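PDB 3LLK: sulfhydryl oxidase 1 from Homo sapiens, which catalyses the oxidation of thiols to disulfides, using FAD as cofactor and molecular oxygen as electron acceptor. Local coordinates for residues K46-V51 with V124-L129; T130-R135 with F250-I255. All blocks are in the same frame, centred on the assembly; numbering follows the deposited sequence.

How the contacts relate
Contacts 1 and 2 follow one another along helix 118-134, with centres about 12 Å apart, and both touch FAD. Contact 1 lies deep in the chain, its centre about 6 Å from that of the molecule, and sets 124-129 against helix 39-55. Contact 2, farther out at about 12 Å, sets the C-terminal part of the same helix against the loop after helix 239-249. They also meet directly: Phe128 CZ of contact 1 packs 3.3 Å from Ser251 C of contact 2, and His127 CB lies 3.4 Å from Phe250 CZ. His127 and Phe250, whose rings meet with planes about 20° apart, thus bring both contacts to the adenine of the cofactor.

Contact 1: residues K46-V51 with V124-L129; sequences KKFVAV and VLFHFL. With FAD (flavin-adenine dinucleotide), chain D.
Phe48 is the main bump of this contact, entering a hollow on helix 118-134 lined by Leu125, Phe126 and Leu129. The packing is helix to helix and joins the two sequence families of the chain, consistent with the interface of a pseudo-dimer of degenerate and functional sulfhydryl oxidase domains. The axes of the two segments come no closer than 12.6 Å, at 67°, and side chains, chiefly Phe48 and Leu129, fill the gap. The CB of Phe48 does not point straight at 124-129; CG lies anti to the backbone N (chi1 -171°), and the far end of the ring makes the contact. Its CE1 stops 3.7 Å from Phe126 CE1; the two side chains cross at about a right angle, and Phe48 CZ lies in the plane of the Phe126 ring, at its edge. Leu125 CD2 closes the hollow at the rim of the Phe48 ring, 4.3 Å from CZ. Beyond the segments, Tyr157 of helix 150-161 meets the Phe48 ring and also touches Phe126.

On another face of the same helix, the imidazole of His127 lies flat against the adenine, with FAD C2A 3.1 Å above its plane and over its centre. NE2 is hydrogen-bonded to His196 ND1, and His196 NE2 in turn bonds FAD. An alanine at His127 would probably open a gap beside the adenine and leave His196 ND1 without its mate, the second imidazole then held less firmly. The smaller bump comes from the helix 118-134 side: Leu129 CD1 fills the notch between Phe48 and Val51, at 4.0 Å from both Phe48 CE1 and Val51 CG1.

Contact 2: residues T130-R135 with F250-I255; sequences TVQAAR and FSPSNI. With FAD (flavin-adenine dinucleotide), chain D.
Phe250, just past helix 239-249, rests against Val131 in the C-terminal part of helix 118-134. Its CB lies 3.8 Å from Val131 CG2, and its carbonyl O is 3.3 Å from Val131 CG1. CG is anti to the carbonyl carbon (chi1 -63°), and the ring leads away from the helix to the cofactor, where FAD N3A sits at the ring edge and in plane, 3.5 Å from CZ. The poorly ordered Arg135 extends its guanidinium toward the Phe250 carbonyl, but its placement is doubtful, and the weak bond modelled from NE to Val131 O carries little weight.

Ser251 is extended, its OG hydrogen-bonded to Ala248 O. Next, Pro252 presents CG and CD to Gln132 OE1, which is 3.8 Å from Pro252 CD, while Gln132 NE2 is held by Tyr55 O. Pro252 also begins a 3-10 turn that runs to Asn254, whose N is bonded to Ser251 O at 2.9 Å. Asn254 ND2 is gripped by His249 O and Ser12 O, and Ile255 then enters the short strand beside 14-15. An aromatic ring carried by a loop against the adenine places this contact at the adenine end of the FAD pocket of an Erv/ALR-type sulfhydryl oxidase.

Contact 1: residues K46-V51 with V124-L129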
ATOM      1  N   LYS A  46      -8.554   3.278 -12.186  1.00 26.32           N
ATOM      2  CA  LYS A  46      -9.856   3.702 -11.699  1.00 26.73           C
ATOM      3  C   LYS A  46     -10.317   2.880 -10.501  1.00 26.88           C
ATOM      4  O   LYS A  46     -10.932   3.414  -9.581  1.00 27.98           O
ATOM      5  CB  LYS A  46     -10.902   3.618 -12.819  1.00 29.83           C
ATOM      6  CG  LYS A  46     -10.651   4.578 -13.974  1.00 31.34           C
ATOM      7  CD  LYS A  46     -11.760   4.490 -15.020  1.00 35.85           C
ATOM      8  CE  LYS A  46     -11.540   5.489 -16.150  1.00 36.75           C
ATOM      9  NZ  LYS A  46     -12.648   5.452 -17.147  1.00 38.87           N
ATOM     10  N   LYS A  47     -10.021   1.586 -10.507  1.00 27.10           N
ATOM     11  CA  LYS A  47     -10.429   0.732  -9.398  1.00 27.43           C
ATOM     12  C   LYS A  47      -9.610   1.059  -8.155  1.00 25.51           C
ATOM     13  O   LYS A  47     -10.138   1.051  -7.045  1.00 24.48           O
ATOM     14  CB  LYS A  47     -10.265  -0.748  -9.760  1.00 29.38           C
ATOM     15  CG  LYS A  47     -11.341  -1.271 -10.703  1.00 36.68           C
ATOM     16  CD  LYS A  47     -11.155  -2.739 -11.033  1.00 39.04           C
ATOM     17  CE  LYS A  47     -12.253  -3.230 -11.975  1.00 43.93           C
ATOM     18  NZ  LYS A  47     -12.001  -4.610 -12.495  1.00 43.82           N
ATOM     19  N   PHE A  48      -8.322   1.347  -8.343  1.00 23.26           N
ATOM     20  CA  PHE A  48      -7.457   1.673  -7.210  1.00 23.55           C
ATOM     21  C   PHE A  48      -7.810   3.045  -6.626  1.00 23.19           C
ATOM     22  O   PHE A  48      -7.824   3.212  -5.412  1.00 21.05           O
ATOM     23  CB  PHE A  48      -5.978   1.649  -7.630  1.00 23.20           C
ATOM     24  CG  PHE A  48      -5.020   1.761  -6.477  1.00 24.01           C
ATOM     25  CD1 PHE A  48      -4.853   0.702  -5.587  1.00 22.89           C
ATOM     26  CD2 PHE A  48      -4.289   2.930  -6.274  1.00 21.95           C
ATOM     27  CE1 PHE A  48      -3.970   0.807  -4.508  1.00 23.86           C
ATOM     28  CE2 PHE A  48      -3.407   3.041  -5.202  1.00 21.15           C
ATOM     29  CZ  PHE A  48      -3.247   1.978  -4.316  1.00 20.79           C
ATOM     30  N   VAL A  49      -8.085   4.022  -7.490  1.00 22.43           N
ATOM     31  CA  VAL A  49      -8.448   5.357  -7.020  1.00 22.91           C
ATOM     32  C   VAL A  49      -9.789   5.280  -6.290  1.00 23.19           C
ATOM     33  O   VAL A  49      -9.989   5.975  -5.298  1.00 21.69           O
ATOM     34  CB  VAL A  49      -8.532   6.382  -8.189  1.00 22.41           C
ATOM     35  CG1 VAL A  49      -9.129   7.684  -7.713  1.00 23.28           C
ATOM     36  CG2 VAL A  49      -7.140   6.645  -8.737  1.00 23.18           C
ATOM     37  N   ALA A  50     -10.697   4.431  -6.780  1.00 23.14           N
ATOM     38  CA  ALA A  50     -11.994   4.252  -6.134  1.00 24.12           C
ATOM     39  C   ALA A  50     -11.733   3.717  -4.729  1.00 24.37           C
ATOM     40  O   ALA A  50     -12.367   4.145  -3.764  1.00 27.17           O
ATOM     41  CB  ALA A  50     -12.862   3.261  -6.919  1.00 23.66           C
ATOM     42  N   VAL A  51     -10.795   2.779  -4.619  1.00 24.48           N
ATOM     43  CA  VAL A  51     -10.438   2.199  -3.323  1.00 24.51           C
ATOM     44  C   VAL A  51      -9.835   3.267  -2.401  1.00 24.77           C
ATOM     45  O   VAL A  51     -10.177   3.339  -1.217  1.00 21.49           O
ATOM     46  CB  VAL A  51      -9.450   1.017  -3.494  1.00 25.77           C
ATOM     47  CG1 VAL A  51      -8.848   0.624  -2.158  1.00 24.43           C
ATOM     48  CG2 VAL A  51     -10.182  -0.182  -4.090  1.00 26.70           C
ATOM     49  N   VAL A 124       2.937  -0.237   3.273  1.00 20.25           N
ATOM     50  CA  VAL A 124       2.164   0.337   4.368  1.00 19.48           C
ATOM     51  C   VAL A 124       0.788   0.739   3.881  1.00 17.85           C
ATOM     52  O   VAL A 124      -0.210   0.371   4.500  1.00 18.00           O
ATOM     53  CB  VAL A 124       2.872   1.557   5.009  1.00 20.98           C
ATOM     54  CG1 VAL A 124       2.030   2.105   6.181  1.00 20.04           C
ATOM     55  CG2 VAL A 124       4.236   1.139   5.530  1.00 21.28           C
ATOM     56  N   LEU A 125       0.738   1.456   2.759  1.00 16.98           N
ATOM     57  CA  LEU A 125      -0.529   1.892   2.172  1.00 18.40           C
ATOM     58  C   LEU A 125      -1.434   0.693   1.887  1.00 18.68           C
ATOM     59  O   LEU A 125      -2.606   0.694   2.268  1.00 18.03           O
ATOM     60  CB  LEU A 125      -0.278   2.677   0.873  1.00 16.41           C
ATOM     61  CG  LEU A 125      -1.470   3.045  -0.033  1.00 20.70           C
ATOM     62  CD1 LEU A 125      -2.512   3.825   0.765  1.00 20.98           C
ATOM     63  CD2 LEU A 125      -0.989   3.883  -1.229  1.00 19.04           C
ATOM     64  N   PHE A 126      -0.885  -0.333   1.229  1.00 19.60           N
ATOM     65  CA  PHE A 126      -1.656  -1.536   0.895  1.00 20.88           C
ATOM     66  C   PHE A 126      -2.260  -2.211   2.137  1.00 20.57           C
ATOM     67  O   PHE A 126      -3.454  -2.518   2.167  1.00 20.64           O
ATOM     68  CB  PHE A 126      -0.786  -2.567   0.140  1.00 20.10           C
ATOM     69  CG  PHE A 126      -0.474  -2.201  -1.300  1.00 18.80           C
ATOM     70  CD1 PHE A 126      -1.144  -1.165  -1.951  1.00 17.56           C
ATOM     71  CD2 PHE A 126       0.500  -2.909  -2.000  1.00 20.64           C
ATOM     72  CE1 PHE A 126      -0.840  -0.836  -3.286  1.00 17.40           C
ATOM     73  CE2 PHE A 126       0.810  -2.592  -3.332  1.00 20.87           C
ATOM     74  CZ  PHE A 126       0.139  -1.554  -3.971  1.00 18.38           C
ATOM     75  N   HIS A 127      -1.428  -2.472   3.144  1.00 21.70           N
ATOM     76  CA  HIS A 127      -1.903  -3.105   4.374  1.00 21.00           C
ATOM     77  C   HIS A 127      -3.012  -2.262   4.999  1.00 19.56           C
ATOM     78  O   HIS A 127      -4.038  -2.781   5.447  1.00 21.44           O
ATOM     79  CB  HIS A 127      -0.763  -3.260   5.388  1.00 19.10           C
ATOM     80  CG  HIS A 127       0.237  -4.311   5.021  1.00 23.30           C
ATOM     81  ND1 HIS A 127      -0.087  -5.647   4.941  1.00 23.87           N
ATOM     82  CD2 HIS A 127       1.545  -4.220   4.679  1.00 21.70           C
ATOM     83  CE1 HIS A 127       0.974  -6.333   4.563  1.00 21.79           C
ATOM     84  NE2 HIS A 127       1.978  -5.491   4.399  1.00 21.90           N
ATOM     85  N   PHE A 128      -2.812  -0.956   5.007  1.00 18.63           N
ATOM     86  CA  PHE A 128      -3.793  -0.076   5.606  1.00 20.22           C
ATOM     87  C   PHE A 128      -5.124  -0.179   4.884  1.00 20.62           C
ATOM     88  O   PHE A 128      -6.173  -0.239   5.530  1.00 20.40           O
ATOM     89  CB  PHE A 128      -3.286   1.363   5.624  1.00 22.55           C
ATOM     90  CG  PHE A 128      -3.753   2.144   6.816  1.00 24.09           C
ATOM     91  CD1 PHE A 128      -5.100   2.439   6.985  1.00 26.48           C
ATOM     92  CD2 PHE A 128      -2.846   2.558   7.789  1.00 26.76           C
ATOM     93  CE1 PHE A 128      -5.548   3.134   8.108  1.00 26.68           C
ATOM     94  CE2 PHE A 128      -3.278   3.256   8.918  1.00 28.83           C
ATOM     95  CZ  PHE A 128      -4.634   3.544   9.078  1.00 28.38           C
ATOM     96  N   LEU A 129      -5.083  -0.228   3.552  1.00 17.09           N
ATOM     97  CA  LEU A 129      -6.305  -0.337   2.771  1.00 20.52           C
ATOM     98  C   LEU A 129      -7.043  -1.633   3.111  1.00 19.43           C
ATOM     99  O   LEU A 129      -8.258  -1.615   3.259  1.00 20.86           O
ATOM    100  CB  LEU A 129      -6.006  -0.271   1.262  1.00 17.27           C
ATOM    101  CG  LEU A 129      -5.480   1.086   0.763  1.00 19.77           C
ATOM    102  CD1 LEU A 129      -5.097   0.999  -0.705  1.00 20.26           C
ATOM    103  CD2 LEU A 129      -6.552   2.154   0.972  1.00 17.09           C
TER
HETATM  104  PA  FAD D 550       9.063  -3.066   3.804  1.00 31.41           P
HETATM  105  O1A FAD D 550       8.889  -2.072   2.709  1.00 29.19           O
HETATM  106  O2A FAD D 550       9.133  -4.533   3.568  1.00 31.66           O
HETATM  107  O5B FAD D 550       7.983  -2.847   4.920  1.00 31.46           O
HETATM  108  C5B FAD D 550       7.272  -1.632   5.169  1.00 27.32           C
HETATM  109  C4B FAD D 550       7.009  -1.715   6.650  1.00 27.49           C
HETATM  110  O4B FAD D 550       5.741  -2.415   6.766  1.00 24.24           O
HETATM  111  C3B FAD D 550       7.985  -2.126   7.774  1.00 26.44           C
HETATM  112  O3B FAD D 550       8.904  -1.123   8.204  1.00 29.86           O
HETATM  113  C2B FAD D 550       7.034  -2.634   8.759  1.00 27.18           C
HETATM  114  O2B FAD D 550       6.531  -1.687   9.651  1.00 30.86           O
HETATM  115  C1B FAD D 550       5.853  -3.202   7.957  1.00 25.77           C
HETATM  116  N9A FAD D 550       5.834  -4.589   7.612  1.00 23.45           N
HETATM  117  C8A FAD D 550       6.861  -5.548   7.408  1.00 22.50           C
HETATM  118  N7A FAD D 550       6.477  -6.752   7.138  1.00 22.75           N
HETATM  119  C5A FAD D 550       5.095  -6.625   7.168  1.00 23.05           C
HETATM  120  C6A FAD D 550       4.099  -7.605   6.996  1.00 23.17           C
HETATM  121  N6A FAD D 550       4.367  -8.901   6.785  1.00 22.28           N
HETATM  122  N1A FAD D 550       2.765  -7.258   7.095  1.00 25.55           N
HETATM  123  C2A FAD D 550       2.348  -6.005   7.425  1.00 26.47           C
HETATM  124  N3A FAD D 550       3.333  -5.022   7.601  1.00 24.86           N
HETATM  125  C4A FAD D 550       4.706  -5.397   7.456  1.00 23.28           C
HETATM  126  N1  FAD D 550      12.177  -5.869  -3.563  1.00 70.69           N
HETATM  127  C2  FAD D 550      13.151  -6.694  -4.084  1.00 71.00           C
HETATM  128  O2  FAD D 550      14.329  -6.333  -3.931  1.00 71.23           O
HETATM  129  N3  FAD D 550      12.586  -7.817  -4.676  1.00 70.53           N
HETATM  130  C4  FAD D 550      11.216  -8.160  -4.785  1.00 70.71           C
HETATM  131  O4  FAD D 550      10.869  -9.218  -5.407  1.00 70.86           O
HETATM  132  C4X FAD D 550      10.322  -7.265  -4.233  1.00 70.51           C
HETATM  133  N5  FAD D 550       8.911  -7.463  -4.382  1.00 69.87           N
HETATM  134  C5X FAD D 550       7.931  -6.532  -3.946  1.00 70.31           C
HETATM  135  C6  FAD D 550       6.582  -6.788  -4.255  1.00 70.47           C
HETATM  136  C7  FAD D 550       5.604  -5.862  -3.794  1.00 70.48           C
HETATM  137  C7M FAD D 550       4.161  -6.204  -4.169  1.00 71.00           C
HETATM  138  C8  FAD D 550       5.969  -4.708  -3.038  1.00 69.25           C
HETATM  139  C8M FAD D 550       5.086  -3.636  -2.433  1.00 68.96           C
HETATM  140  C9  FAD D 550       7.319  -4.471  -2.782  1.00 69.41           C
HETATM  141  C9A FAD D 550       8.373  -5.305  -3.239  1.00 69.59           C
HETATM  142  N10 FAD D 550       9.851  -5.267  -3.076  1.00 68.94           N
HETATM  143  C10 FAD D 550      10.819  -6.083  -3.599  1.00 69.87           C
HETATM  144  C1' FAD D 550      10.334  -4.296  -2.146  1.00 66.52           C
HETATM  145  C2' FAD D 550      10.485  -4.690  -0.708  1.00 64.01           C
HETATM  146  O2' FAD D 550       9.398  -5.559  -0.301  1.00 60.22           O
HETATM  147  C3' FAD D 550      10.593  -3.603   0.317  1.00 62.75           C
HETATM  148  O3' FAD D 550       9.488  -2.716   0.202  1.00 59.98           O
HETATM  149  C4' FAD D 550      11.885  -2.818   0.463  1.00 61.99           C
HETATM  150  O4' FAD D 550      13.042  -3.699   0.350  1.00 63.31           O
HETATM  151  C5' FAD D 550      12.024  -1.918   1.614  1.00 58.69           C
HETATM  152  O5' FAD D 550      12.038  -2.741   2.783  1.00 53.40           O
HETATM  153  P   FAD D 550      11.805  -2.235   4.232  1.00 51.79           P
HETATM  154  O1P FAD D 550      12.765  -3.018   5.011  1.00 54.35           O
HETATM  155  O2P FAD D 550      11.932  -0.760   4.364  1.00 51.54           O
HETATM  156  O3P FAD D 550      10.311  -2.623   4.692  1.00 41.96           O

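Contact 2: residues T130-R135 with F250-I255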
ATOM      1  N   THR A 130      -6.324  -2.748   3.245  1.00 20.79           N
ATOM      2  CA  THR A 130      -6.995  -4.011   3.573  1.00 20.62           C
ATOM      3  C   THR A 130      -7.647  -3.964   4.947  1.00 22.70           C
ATOM      4  O   THR A 130      -8.765  -4.471   5.136  1.00 21.53           O
ATOM      5  CB  THR A 130      -6.037  -5.237   3.521  1.00 20.03           C
ATOM      6  OG1 THR A 130      -4.958  -5.071   4.451  1.00 21.12           O
ATOM      7  CG2 THR A 130      -5.488  -5.414   2.124  1.00 19.35           C
ATOM      8  N   VAL A 131      -6.961  -3.350   5.908  1.00 20.77           N
ATOM      9  CA  VAL A 131      -7.502  -3.260   7.247  1.00 22.19           C
ATOM     10  C   VAL A 131      -8.712  -2.340   7.304  1.00 22.88           C
ATOM     11  O   VAL A 131      -9.702  -2.665   7.951  1.00 24.70           O
ATOM     12  CB  VAL A 131      -6.439  -2.805   8.266  1.00 21.56           C
ATOM     13  CG1 VAL A 131      -7.098  -2.548   9.625  1.00 22.19           C
ATOM     14  CG2 VAL A 131      -5.372  -3.900   8.404  1.00 22.73           C
ATOM     15  N   GLN A 132      -8.641  -1.197   6.634  1.00 22.42           N
ATOM     16  CA  GLN A 132      -9.770  -0.279   6.613  1.00 24.52           C
ATOM     17  C   GLN A 132     -11.004  -1.015   6.083  1.00 27.42           C
ATOM     18  O   GLN A 132     -12.108  -0.846   6.597  1.00 26.54           O
ATOM     19  CB  GLN A 132      -9.479   0.909   5.701  1.00 24.71           C
ATOM     20  CG  GLN A 132      -8.467   1.901   6.237  1.00 22.22           C
ATOM     21  CD  GLN A 132      -9.087   2.906   7.193  1.00 25.69           C
ATOM     22  OE1 GLN A 132      -9.302   2.614   8.364  1.00 22.49           O
ATOM     23  NE2 GLN A 132      -9.384   4.093   6.687  1.00 23.74           N
ATOM     24  N   ALA A 133     -10.803  -1.837   5.055  1.00 27.72           N
ATOM     25  CA  ALA A 133     -11.898  -2.590   4.440  1.00 31.03           C
ATOM     26  C   ALA A 133     -12.449  -3.681   5.348  1.00 32.76           C
ATOM     27  O   ALA A 133     -13.586  -4.125   5.167  1.00 31.86           O
ATOM     28  CB  ALA A 133     -11.428  -3.222   3.123  1.00 29.76           C
ATOM     29  N   ALA A 134     -11.638  -4.115   6.309  1.00 33.24           N
ATOM     30  CA  ALA A 134     -12.039  -5.170   7.227  1.00 38.44           C
ATOM     31  C   ALA A 134     -12.709  -4.616   8.477  1.00 42.27           C
ATOM     32  O   ALA A 134     -13.340  -5.358   9.227  1.00 41.81           O
ATOM     33  CB  ALA A 134     -10.832  -6.021   7.609  1.00 36.35           C
ATOM     34  N   ARG A 135     -12.551  -3.322   8.717  1.00 47.02           N
ATOM     35  CA  ARG A 135     -13.182  -2.691   9.867  1.00 54.41           C
ATOM     36  C   ARG A 135     -14.502  -2.181   9.337  1.00 57.61           C
ATOM     37  O   ARG A 135     -14.871  -1.027   9.544  1.00 59.10           O
ATOM     38  CB  ARG A 135     -12.336  -1.530  10.392  1.00 56.82           C
ATOM     39  CG  ARG A 135     -11.437  -1.910  11.566  1.00 62.15           C
ATOM     40  CD  ARG A 135     -10.423  -0.819  11.867  1.00 65.01           C
ATOM     41  NE  ARG A 135      -9.545  -0.587  10.725  1.00 68.14           N
ATOM     42  CZ  ARG A 135      -8.602   0.347  10.688  1.00 68.32           C
ATOM     43  NH1 ARG A 135      -8.419   1.135  11.735  1.00 69.80           N
ATOM     44  NH2 ARG A 135      -7.848   0.492   9.606  1.00 66.73           N
ATOM     45  N   PHE A 250      -2.620  -0.955  11.870  1.00 23.55           N
ATOM     46  CA  PHE A 250      -3.024  -0.180  10.701  1.00 25.03           C
ATOM     47  C   PHE A 250      -4.386   0.479  10.913  1.00 26.33           C
ATOM     48  O   PHE A 250      -5.341   0.198  10.189  1.00 26.55           O
ATOM     49  CB  PHE A 250      -3.063  -1.089   9.469  1.00 25.28           C
ATOM     50  CG  PHE A 250      -1.722  -1.660   9.101  1.00 23.30           C
ATOM     51  CD1 PHE A 250      -0.736  -0.850   8.545  1.00 23.87           C
ATOM     52  CD2 PHE A 250      -1.447  -3.006   9.299  1.00 23.42           C
ATOM     53  CE1 PHE A 250       0.510  -1.376   8.186  1.00 21.91           C
ATOM     54  CE2 PHE A 250      -0.203  -3.546   8.944  1.00 25.34           C
ATOM     55  CZ  PHE A 250       0.777  -2.720   8.385  1.00 23.02           C
ATOM     56  N   SER A 251      -4.466   1.354  11.911  1.00 26.86           N
ATOM     57  CA  SER A 251      -5.711   2.056  12.231  1.00 28.08           C
ATOM     58  C   SER A 251      -5.462   3.560  12.323  1.00 27.50           C
ATOM     59  O   SER A 251      -4.358   4.002  12.651  1.00 26.70           O
ATOM     60  CB  SER A 251      -6.283   1.555  13.564  1.00 29.78           C
ATOM     61  OG  SER A 251      -5.471   1.977  14.645  1.00 33.28           O
ATOM     62  N   PRO A 252      -6.495   4.367  12.043  1.00 28.27           N
ATOM     63  CA  PRO A 252      -6.372   5.825  12.095  1.00 29.55           C
ATOM     64  C   PRO A 252      -5.796   6.358  13.405  1.00 29.75           C
ATOM     65  O   PRO A 252      -5.052   7.336  13.402  1.00 29.58           O
ATOM     66  CB  PRO A 252      -7.802   6.300  11.845  1.00 28.81           C
ATOM     67  CG  PRO A 252      -8.351   5.230  10.941  1.00 29.30           C
ATOM     68  CD  PRO A 252      -7.842   3.965  11.589  1.00 28.68           C
ATOM     69  N   SER A 253      -6.123   5.709  14.518  1.00 30.66           N
ATOM     70  CA  SER A 253      -5.626   6.160  15.818  1.00 32.95           C
ATOM     71  C   SER A 253      -4.130   5.938  15.983  1.00 33.75           C
ATOM     72  O   SER A 253      -3.485   6.607  16.791  1.00 35.74           O
ATOM     73  CB  SER A 253      -6.376   5.467  16.964  1.00 33.49           C
ATOM     74  OG  SER A 253      -6.157   4.065  16.971  1.00 37.10           O
ATOM     75  N   ASN A 254      -3.574   5.010  15.212  1.00 31.18           N
ATOM     76  CA  ASN A 254      -2.149   4.715  15.287  1.00 29.92           C
ATOM     77  C   ASN A 254      -1.325   5.551  14.305  1.00 28.42           C
ATOM     78  O   ASN A 254      -0.133   5.295  14.105  1.00 26.89           O
ATOM     79  CB  ASN A 254      -1.912   3.222  15.028  1.00 29.24           C
ATOM     80  CG  ASN A 254      -0.564   2.759  15.529  1.00 32.78           C
ATOM     81  OD1 ASN A 254      -0.146   3.143  16.620  1.00 34.11           O
ATOM     82  ND2 ASN A 254       0.119   1.922  14.749  1.00 28.04           N
ATOM     83  N   ILE A 255      -1.953   6.546  13.687  1.00 28.63           N
ATOM     84  CA  ILE A 255      -1.237   7.399  12.745  1.00 27.91           C
ATOM     85  C   ILE A 255      -0.749   8.664  13.430  1.00 30.40           C
ATOM     86  O   ILE A 255      -1.503   9.319  14.156  1.00 31.73           O
ATOM     87  CB  ILE A 255      -2.120   7.850  11.557  1.00 28.52           C
ATOM     88  CG1 ILE A 255      -2.619   6.646  10.762  1.00 25.86           C
ATOM     89  CG2 ILE A 255      -1.312   8.743  10.623  1.00 28.24           C
ATOM     90  CD1 ILE A 255      -3.522   7.046   9.612  1.00 26.40           C
TER
HETATM   91  PA  FAD D 550       9.063  -3.066   3.804  1.00 31.41           P
HETATM   92  O1A FAD D 550       8.889  -2.072   2.709  1.00 29.19           O
HETATM   93  O2A FAD D 550       9.133  -4.533   3.568  1.00 31.66           O
HETATM   94  O5B FAD D 550       7.983  -2.847   4.920  1.00 31.46           O
HETATM   95  C5B FAD D 550       7.272  -1.632   5.169  1.00 27.32           C
HETATM   96  C4B FAD D 550       7.009  -1.715   6.650  1.00 27.49           C
HETATM   97  O4B FAD D 550       5.741  -2.415   6.766  1.00 24.24           O
HETATM   98  C3B FAD D 550       7.985  -2.126   7.774  1.00 26.44           C
HETATM   99  O3B FAD D 550       8.904  -1.123   8.204  1.00 29.86           O
HETATM  100  C2B FAD D 550       7.034  -2.634   8.759  1.00 27.18           C
HETATM  101  O2B FAD D 550       6.531  -1.687   9.651  1.00 30.86           O
HETATM  102  C1B FAD D 550       5.853  -3.202   7.957  1.00 25.77           C
HETATM  103  N9A FAD D 550       5.834  -4.589   7.612  1.00 23.45           N
HETATM  104  C8A FAD D 550       6.861  -5.548   7.408  1.00 22.50           C
HETATM  105  N7A FAD D 550       6.477  -6.752   7.138  1.00 22.75           N
HETATM  106  C5A FAD D 550       5.095  -6.625   7.168  1.00 23.05           C
HETATM  107  C6A FAD D 550       4.099  -7.605   6.996  1.00 23.17           C
HETATM  108  N6A FAD D 550       4.367  -8.901   6.785  1.00 22.28           N
HETATM  109  N1A FAD D 550       2.765  -7.258   7.095  1.00 25.55           N
HETATM  110  C2A FAD D 550       2.348  -6.005   7.425  1.00 26.47           C
HETATM  111  N3A FAD D 550       3.333  -5.022   7.601  1.00 24.86           N
HETATM  112  C4A FAD D 550       4.706  -5.397   7.456  1.00 23.28           C
HETATM  113  N1  FAD D 550      12.177  -5.869  -3.563  1.00 70.69           N
HETATM  114  C2  FAD D 550      13.151  -6.694  -4.084  1.00 71.00           C
HETATM  115  O2  FAD D 550      14.329  -6.333  -3.931  1.00 71.23           O
HETATM  116  N3  FAD D 550      12.586  -7.817  -4.676  1.00 70.53           N
HETATM  117  C4  FAD D 550      11.216  -8.160  -4.785  1.00 70.71           C
HETATM  118  O4  FAD D 550      10.869  -9.218  -5.407  1.00 70.86           O
HETATM  119  C4X FAD D 550      10.322  -7.265  -4.233  1.00 70.51           C
HETATM  120  N5  FAD D 550       8.911  -7.463  -4.382  1.00 69.87           N
HETATM  121  C5X FAD D 550       7.931  -6.532  -3.946  1.00 70.31           C
HETATM  122  C6  FAD D 550       6.582  -6.788  -4.255  1.00 70.47           C
HETATM  123  C7  FAD D 550       5.604  -5.862  -3.794  1.00 70.48           C
HETATM  124  C7M FAD D 550       4.161  -6.204  -4.169  1.00 71.00           C
HETATM  125  C8  FAD D 550       5.969  -4.708  -3.038  1.00 69.25           C
HETATM  126  C8M FAD D 550       5.086  -3.636  -2.433  1.00 68.96           C
HETATM  127  C9  FAD D 550       7.319  -4.471  -2.782  1.00 69.41           C
HETATM  128  C9A FAD D 550       8.373  -5.305  -3.239  1.00 69.59           C
HETATM  129  N10 FAD D 550       9.851  -5.267  -3.076  1.00 68.94           N
HETATM  130  C10 FAD D 550      10.819  -6.083  -3.599  1.00 69.87           C
HETATM  131  C1' FAD D 550      10.334  -4.296  -2.146  1.00 66.52           C
HETATM  132  C2' FAD D 550      10.485  -4.690  -0.708  1.00 64.01           C
HETATM  133  O2' FAD D 550       9.398  -5.559  -0.301  1.00 60.22           O
HETATM  134  C3' FAD D 550      10.593  -3.603   0.317  1.00 62.75           C
HETATM  135  O3' FAD D 550       9.488  -2.716   0.202  1.00 59.98           O
HETATM  136  C4' FAD D 550      11.885  -2.818   0.463  1.00 61.99           C
HETATM  137  O4' FAD D 550      13.042  -3.699   0.350  1.00 63.31           O
HETATM  138  C5' FAD D 550      12.024  -1.918   1.614  1.00 58.69           C
HETATM  139  O5' FAD D 550      12.038  -2.741   2.783  1.00 53.40           O
HETATM  140  P   FAD D 550      11.805  -2.235   4.232  1.00 51.79           P
HETATM  141  O1P FAD D 550      12.765  -3.018   5.011  1.00 54.35           O
HETATM  142  O2P FAD D 550      11.932  -0.760   4.364  1.00 51.54           O
HETATM  143  O3P FAD D 550      10.311  -2.623   4.692  1.00 41.96           O